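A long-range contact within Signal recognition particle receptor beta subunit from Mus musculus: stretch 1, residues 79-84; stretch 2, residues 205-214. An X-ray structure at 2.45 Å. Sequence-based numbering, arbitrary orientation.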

# COMPACT_ATOMS: atom_id res chain seq x y z
N ALA B 79 18.84 -1.45 4.53
CA ALA B 79 18.17 -0.36 5.22
C ALA B 79 18.98 0.56 6.12
O ALA B 79 19.67 0.13 7.04
N ARG B 80 18.85 1.84 5.85
CA ARG B 80 19.49 2.87 6.63
C ARG B 80 18.47 3.20 7.73
O ARG B 80 18.84 3.65 8.83
N ALA B 81 17.19 3.00 7.42
CA ALA B 81 16.12 3.28 8.36
C ALA B 81 14.86 2.49 8.04
O ALA B 81 14.64 2.09 6.91
N VAL B 82 14.05 2.29 9.07
CA VAL B 82 12.81 1.56 8.96
C VAL B 82 11.72 2.40 9.57
O VAL B 82 11.90 2.92 10.67
N VAL B 83 10.61 2.57 8.85
CA VAL B 83 9.45 3.32 9.34
C VAL B 83 8.36 2.29 9.48
O VAL B 83 7.93 1.67 8.49
N PHE B 84 7.95 2.06 10.72
CA PHE B 84 6.91 1.09 10.98
C PHE B 84 5.63 1.92 11.08
O PHE B 84 5.46 2.72 12.02
N ASP B 205 6.50 16.31 10.26
CA ASP B 205 7.44 15.65 11.16
C ASP B 205 8.16 14.49 10.50
O ASP B 205 9.37 14.32 10.72
N LEU B 206 7.43 13.72 9.70
CA LEU B 206 7.99 12.57 9.00
C LEU B 206 9.08 12.99 8.01
O LEU B 206 10.14 12.36 7.94
N GLU B 207 8.82 14.05 7.25
CA GLU B 207 9.83 14.55 6.31
C GLU B 207 11.00 15.15 7.12
O GLU B 207 12.14 15.09 6.68
N LYS B 208 10.71 15.71 8.29
CA LYS B 208 11.78 16.24 9.12
C LYS B 208 12.68 15.08 9.53
O LYS B 208 13.89 15.12 9.32
N TRP B 209 12.09 14.03 10.11
CA TRP B 209 12.85 12.84 10.53
C TRP B 209 13.62 12.21 9.38
O TRP B 209 14.79 11.85 9.52
N LEU B 210 12.96 12.05 8.24
CA LEU B 210 13.63 11.47 7.08
C LEU B 210 14.84 12.31 6.71
O LEU B 210 15.90 11.78 6.38
N ALA B 211 14.69 13.62 6.77
CA ALA B 211 15.79 14.53 6.48
C ALA B 211 16.93 14.25 7.48
O ALA B 211 18.09 14.00 7.10
N LYS B 212 16.58 14.29 8.76
CA LYS B 212 17.51 14.06 9.85
C LYS B 212 18.30 12.76 9.77
O LYS B 212 19.44 12.70 10.22
N ILE B 213 17.74 11.70 9.19
CA ILE B 213 18.48 10.44 9.12
C ILE B 213 19.16 10.20 7.79
O ILE B 213 19.87 9.21 7.63
N ALA B 214 18.98 11.11 6.84
CA ALA B 214 19.57 10.95 5.50
C ALA B 214 21.10 10.98 5.44
O ALA B 214 21.74 11.56 6.35
OXT ALA B 214 21.66 10.42 4.47

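A strand packed against a helix usually offers it every second side chain, and the helix answers with residues spaced three or four apart. The contact between residues 79-84 and 205-214 of the signal recognition particle receptor beta subunit is a compact example. The strand of residues 81-84 and the helix of residues 205-213 run nearly antiparallel, with an angle of 162° between their directions and a closest axial approach of 10.6 Å. As the strand advances, its partners therefore fall progressively earlier along the helix: Ala81 lies nearest Ile213 by CA position, and Val83 nearest Leu206.

Ala79 is buried but out of reach of the helix, so the contact opens at Arg80, where the chain turns a corner. Its CA-to-CB bond points toward the second stretch, and chi1 and chi2 are both t, so the side chain is extended as far as CD, before chi3 departs from a standard well at -145°. This brings NE of Arg80 within 2.9 Å of O of Ile213, to which it donates a hydrogen bond. The carbonyl lies at the edge of the guanidinium, near its plane, where an N-H group can reach it. The same NE of Arg80 stands 3.4 Å from OXT of Ala214, forming a salt bridge with the C-terminal carboxylate. The charge that ends the chain is thus met by a side chain far earlier in the sequence, even though the CB of Ala214 itself points away. The aliphatic part of the arginine also contributes, its CD lying 4.1 Å from CD1 of Ile213.

With Ala81 the contact becomes apolar. Its methyl group points toward the helix and meets two residues one helical turn apart: CB of Ala81 is 3.6 Å from CH2 of Trp209 and 3.8 Å from CD1 of Ile213. Ile213 leaves its backbone sideways, but with chi1 and chi2 both p its end comes nearer the strand. Trp209 points toward the strand directly, and its t chi1, with chi2 at 87°, extends the indole so that the six-membered ring reaches both Ala81 and Val83.

Val82, also t, follows the strand alternation and directs its side chain away. Its backbone still touches the tryptophan, with O of Val82 4.1 Å from CH2 of Trp209.

Val83 turns toward the helix again. In its t rotamer, CG2 of Val83 packs 3.6 Å from CZ3 of Trp209. Leu206 is met more loosely, its CD1 being 4.5 Å from CG1 of Val83 and hardly farther from CG2. That leucine starts sideways, yet its t, p conformation brings its end closer to the valine. Phe84 is out of reach, and the contact closes there.

The whole interface buries only 300 Å², summed over both sides. The example shows how economically such a contact can be built: two small strand side chains share one large indole, and an arginine at the corner meets the carboxylate at the end of the chain.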

# COMPACT_ATOMS: atom_id res chain seq x y z
CB ALA B 79 17.00 -0.91 6.01
CB ARG B 80 19.72 4.09 5.76
CG ARG B 80 20.12 5.33 6.50
CD ARG B 80 20.26 6.48 5.52
NE ARG B 80 21.33 7.40 5.91
CZ ARG B 80 22.62 7.12 5.77
NH1 ARG B 80 23.01 5.96 5.26
NH2 ARG B 80 23.53 8.00 6.18
CB ALA B 81 15.81 4.77 8.36
CB VAL B 82 12.87 0.23 9.73
CG1 VAL B 82 11.49 -0.49 9.69
CG2 VAL B 82 13.94 -0.65 9.15
CB VAL B 83 8.96 4.37 8.35
CG1 VAL B 83 7.72 5.10 8.92
CG2 VAL B 83 10.08 5.36 8.04
CB PHE B 84 7.21 0.34 12.30
CG PHE B 84 6.29 -0.82 12.57
CD1 PHE B 84 4.99 -0.61 13.06
CD2 PHE B 84 6.71 -2.12 12.34
CE1 PHE B 84 4.12 -1.70 13.30
CE2 PHE B 84 5.85 -3.23 12.57
CZ PHE B 84 4.56 -3.02 13.05
CB ASP B 205 6.71 15.15 12.40
CG ASP B 205 6.27 16.27 13.30
OD1 ASP B 205 6.87 17.37 13.18
OD2 ASP B 205 5.35 16.06 14.13
CB LEU B 206 6.88 11.82 8.26
CG LEU B 206 7.27 10.63 7.37
CD1 LEU B 206 7.81 9.52 8.23
CD2 LEU B 206 6.05 10.16 6.58
CB GLU B 207 9.23 15.61 5.38
CG GLU B 207 8.04 15.12 4.58
CD GLU B 207 7.62 16.07 3.46
OE1 GLU B 207 8.21 16.00 2.36
OE2 GLU B 207 6.70 16.89 3.69
CB LYS B 208 11.22 16.94 10.37
CG LYS B 208 11.57 18.43 10.45
CD LYS B 208 11.10 19.08 11.78
CE LYS B 208 11.36 20.61 11.79
NZ LYS B 208 10.91 21.32 13.03
CB TRP B 209 11.92 11.80 11.15
CG TRP B 209 12.61 10.54 11.64
CD1 TRP B 209 13.16 10.33 12.87
CD2 TRP B 209 12.77 9.30 10.92
NE1 TRP B 209 13.64 9.05 12.98
CE2 TRP B 209 13.41 8.39 11.80
CE3 TRP B 209 12.42 8.87 9.63
CZ2 TRP B 209 13.71 7.07 11.41
CZ3 TRP B 209 12.72 7.56 9.26
CH2 TRP B 209 13.36 6.68 10.15
CB LEU B 210 12.66 11.38 5.90
CG LEU B 210 11.73 10.16 5.91
CD1 LEU B 210 10.63 10.37 4.89
CD2 LEU B 210 12.54 8.90 5.60
CB ALA B 211 15.32 15.96 6.60
CB LYS B 212 16.73 14.14 11.17
CG LYS B 212 17.39 13.50 12.37
CD LYS B 212 16.42 13.52 13.55
CE LYS B 212 16.89 12.61 14.68
NZ LYS B 212 16.02 12.80 15.88
CB ILE B 213 17.56 9.22 9.45
CG1 ILE B 213 16.48 9.01 8.38
CG2 ILE B 213 16.89 9.45 10.79
CD1 ILE B 213 16.93 8.17 7.18
CB ALA B 214 19.00 12.02 4.55